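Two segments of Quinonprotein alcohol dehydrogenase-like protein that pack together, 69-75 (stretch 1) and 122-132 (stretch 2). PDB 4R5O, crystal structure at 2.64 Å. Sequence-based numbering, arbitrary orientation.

Stretch 1 69-75: IDNPCRA
Stretch 2 (122-132) AYQDCYASLNA

An extended segment, Asn71 to Arg74, lies along a short helix (126-129) and its flanking residues, held by hydrogen bonds, most of them to backbone carbonyls, around a small apolar patch centred on Pro72. The register runs Asn71 to Tyr123 (CA-CA 5.9 Å), Pro72 to Cys126 (6.0 Å) and Cys73 to Leu130 (4.4 Å); numbers rise together, stretch 2 advancing seven residues while stretch 1 advances two. Asn71 (phi/psi -149/147, chi1 -139°, between wells) donates from ND2 to Gln124 O and to Ser129 OG, both at 3.2 Å; its OD1 lies near the edge of the Tyr123 ring (chi1 m), 3.2 Å from Tyr123 CB. Ser129 OG (chi1 p) links Asn71 and Pro72, accepting from Asn71 ND2 and donating to Pro72 O at 2.6 Å. The CA-to-CB bond of Pro72 (-53/126, C-gamma exo) points toward stretch 2, with CD 3.7 Å from Tyr123 CB and 3.8 Å from Cys126 SG; Leu130 (chi1 m, chi2 t) adds CD1, 4.3 Å from Pro72 CB. Cys73 (-153/169, chi1 p) brings CA within 3.4 Å of Ser129 O, a CA-H...O contact. Arg74 (-153/132), entering a strand, donates weakly from N to Ser129 O (3.4 Å). From its p, t, t side chain, NE donates to Leu130 O (2.6 Å), and NH2 weakly to the same Leu130 O (3.2 Å) and to Asn131 OD1 (3.3 Å); both acceptors lie near the guanidinium plane, where its N-H bonds point. Asp125 (56/60, chi1 t) caps the helix, its OD1 accepting weakly from Ala128 N (3.3 Å); Asn131 ND2 donates to Tyr127 O (2.8 Å).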

# COMPACT_ATOMS: atom_id res chain seq x y z
N ILE A 69 -21.81 9.15 2.89
CA ILE A 69 -20.37 9.17 3.07
C ILE A 69 -20.03 7.90 3.85
O ILE A 69 -19.88 7.90 5.09
CB ILE A 69 -19.92 10.51 3.74
CG1 ILE A 69 -20.47 11.72 2.98
CG2 ILE A 69 -18.41 10.58 3.92
CD1 ILE A 69 -20.07 11.80 1.47
N ASP A 70 -20.05 6.78 3.13
CA ASP A 70 -19.85 5.46 3.73
C ASP A 70 -18.40 4.97 3.48
O ASP A 70 -18.04 3.86 3.89
CB ASP A 70 -20.89 4.46 3.18
CG ASP A 70 -20.99 4.33 1.66
OD1 ASP A 70 -20.16 4.96 0.94
OD2 ASP A 70 -21.92 3.61 1.20
N ASN A 71 -17.56 5.83 2.89
CA ASN A 71 -16.16 5.52 2.62
C ASN A 71 -15.27 6.77 2.68
O ASN A 71 -15.74 7.83 2.29
CB ASN A 71 -16.05 4.88 1.22
CG ASN A 71 -15.08 3.71 1.16
OD1 ASN A 71 -15.27 2.70 1.86
ND2 ASN A 71 -14.11 3.74 0.25
N PRO A 72 -13.98 6.71 3.11
CA PRO A 72 -13.13 7.90 3.01
C PRO A 72 -13.16 8.42 1.58
O PRO A 72 -12.96 7.63 0.66
CB PRO A 72 -11.74 7.38 3.41
CG PRO A 72 -12.01 6.20 4.23
CD PRO A 72 -13.20 5.55 3.59
N CYS A 73 -13.49 9.72 1.38
CA CYS A 73 -13.61 10.29 0.04
C CYS A 73 -13.33 11.78 0.06
O CYS A 73 -13.26 12.40 1.10
CB CYS A 73 -15.01 10.02 -0.53
SG CYS A 73 -16.37 10.85 0.35
N ARG A 74 -13.19 12.34 -1.14
CA ARG A 74 -13.04 13.74 -1.51
C ARG A 74 -13.61 13.82 -2.91
O ARG A 74 -13.35 12.92 -3.71
CB ARG A 74 -11.60 14.29 -1.36
CG ARG A 74 -10.60 13.68 -2.26
CD ARG A 74 -9.36 14.51 -2.42
NE ARG A 74 -8.46 13.82 -3.35
CZ ARG A 74 -7.31 14.29 -3.81
NH1 ARG A 74 -6.90 15.50 -3.44
NH2 ARG A 74 -6.57 13.57 -4.64
N ALA A 75 -14.47 14.82 -3.17
CA ALA A 75 -15.13 14.96 -4.46
C ALA A 75 -15.52 16.41 -4.74
O ALA A 75 -15.75 17.18 -3.81
CB ALA A 75 -16.38 14.09 -4.51
N ALA A 122 -13.93 -2.16 7.79
CA ALA A 122 -13.14 -2.15 6.57
C ALA A 122 -13.75 -1.25 5.53
O ALA A 122 -14.96 -1.27 5.34
CB ALA A 122 -13.03 -3.56 6.03
N TYR A 123 -12.92 -0.45 4.86
CA TYR A 123 -13.34 0.44 3.78
C TYR A 123 -12.61 -0.01 2.53
O TYR A 123 -11.38 0.03 2.49
CB TYR A 123 -13.08 1.92 4.12
CG TYR A 123 -13.70 2.37 5.42
CD1 TYR A 123 -15.02 2.81 5.46
CD2 TYR A 123 -12.97 2.39 6.60
CE1 TYR A 123 -15.60 3.22 6.66
CE2 TYR A 123 -13.54 2.78 7.80
CZ TYR A 123 -14.86 3.20 7.82
OH TYR A 123 -15.44 3.59 9.01
N GLN A 124 -13.35 -0.56 1.57
CA GLN A 124 -12.74 -1.09 0.36
C GLN A 124 -12.53 -0.02 -0.68
O GLN A 124 -13.41 0.81 -0.91
CB GLN A 124 -13.60 -2.22 -0.23
CG GLN A 124 -13.62 -3.49 0.62
CD GLN A 124 -14.37 -4.62 -0.04
OE1 GLN A 124 -15.06 -4.44 -1.06
NE2 GLN A 124 -14.26 -5.81 0.52
N ASP A 125 -11.35 -0.04 -1.32
CA ASP A 125 -10.92 0.80 -2.43
C ASP A 125 -11.04 2.30 -2.06
O ASP A 125 -11.71 3.08 -2.72
CB ASP A 125 -11.76 0.48 -3.69
CG ASP A 125 -11.26 1.05 -5.00
OD1 ASP A 125 -10.10 1.53 -5.03
OD2 ASP A 125 -12.00 0.97 -6.01
N CYS A 126 -10.31 2.68 -1.04
CA CYS A 126 -10.20 4.05 -0.57
C CYS A 126 -9.39 4.88 -1.57
O CYS A 126 -9.44 6.11 -1.56
CB CYS A 126 -9.55 4.07 0.81
SG CYS A 126 -10.56 3.32 2.12
N TYR A 127 -8.62 4.20 -2.43
CA TYR A 127 -7.79 4.90 -3.40
C TYR A 127 -8.69 5.56 -4.45
O TYR A 127 -8.49 6.73 -4.75
CB TYR A 127 -6.77 3.95 -4.04
CG TYR A 127 -5.89 4.66 -5.04
CD1 TYR A 127 -4.80 5.43 -4.63
CD2 TYR A 127 -6.19 4.62 -6.40
CE1 TYR A 127 -4.02 6.12 -5.56
CE2 TYR A 127 -5.42 5.32 -7.33
CZ TYR A 127 -4.33 6.05 -6.91
OH TYR A 127 -3.60 6.69 -7.86
N ALA A 128 -9.69 4.84 -4.96
CA ALA A 128 -10.60 5.37 -5.97
C ALA A 128 -11.43 6.55 -5.41
O ALA A 128 -11.33 7.65 -5.97
CB ALA A 128 -11.53 4.26 -6.46
N SER A 129 -12.20 6.34 -4.28
CA SER A 129 -13.10 7.33 -3.66
C SER A 129 -12.36 8.63 -3.26
O SER A 129 -12.99 9.69 -3.30
CB SER A 129 -13.83 6.74 -2.44
OG SER A 129 -13.02 6.17 -1.44
N LEU A 130 -11.07 8.58 -2.95
CA LEU A 130 -10.23 9.77 -2.65
C LEU A 130 -9.45 10.29 -3.92
O LEU A 130 -8.69 11.26 -3.79
CB LEU A 130 -9.19 9.44 -1.55
CG LEU A 130 -9.66 9.21 -0.12
CD1 LEU A 130 -8.67 8.35 0.63
CD2 LEU A 130 -9.88 10.52 0.59
N ASN A 131 -9.60 9.64 -5.11
CA ASN A 131 -8.82 10.08 -6.28
C ASN A 131 -9.65 10.07 -7.55
O ASN A 131 -9.12 9.79 -8.64
CB ASN A 131 -7.56 9.21 -6.49
CG ASN A 131 -6.52 9.49 -5.44
OD1 ASN A 131 -5.79 10.48 -5.52
ND2 ASN A 131 -6.54 8.70 -4.37
N ALA A 132 -10.91 10.45 -7.43
CA ALA A 132 -11.85 10.58 -8.54
C ALA A 132 -11.88 9.34 -9.43
O ALA A 132 -11.86 9.45 -10.66
CB ALA A 132 -11.50 11.82 -9.38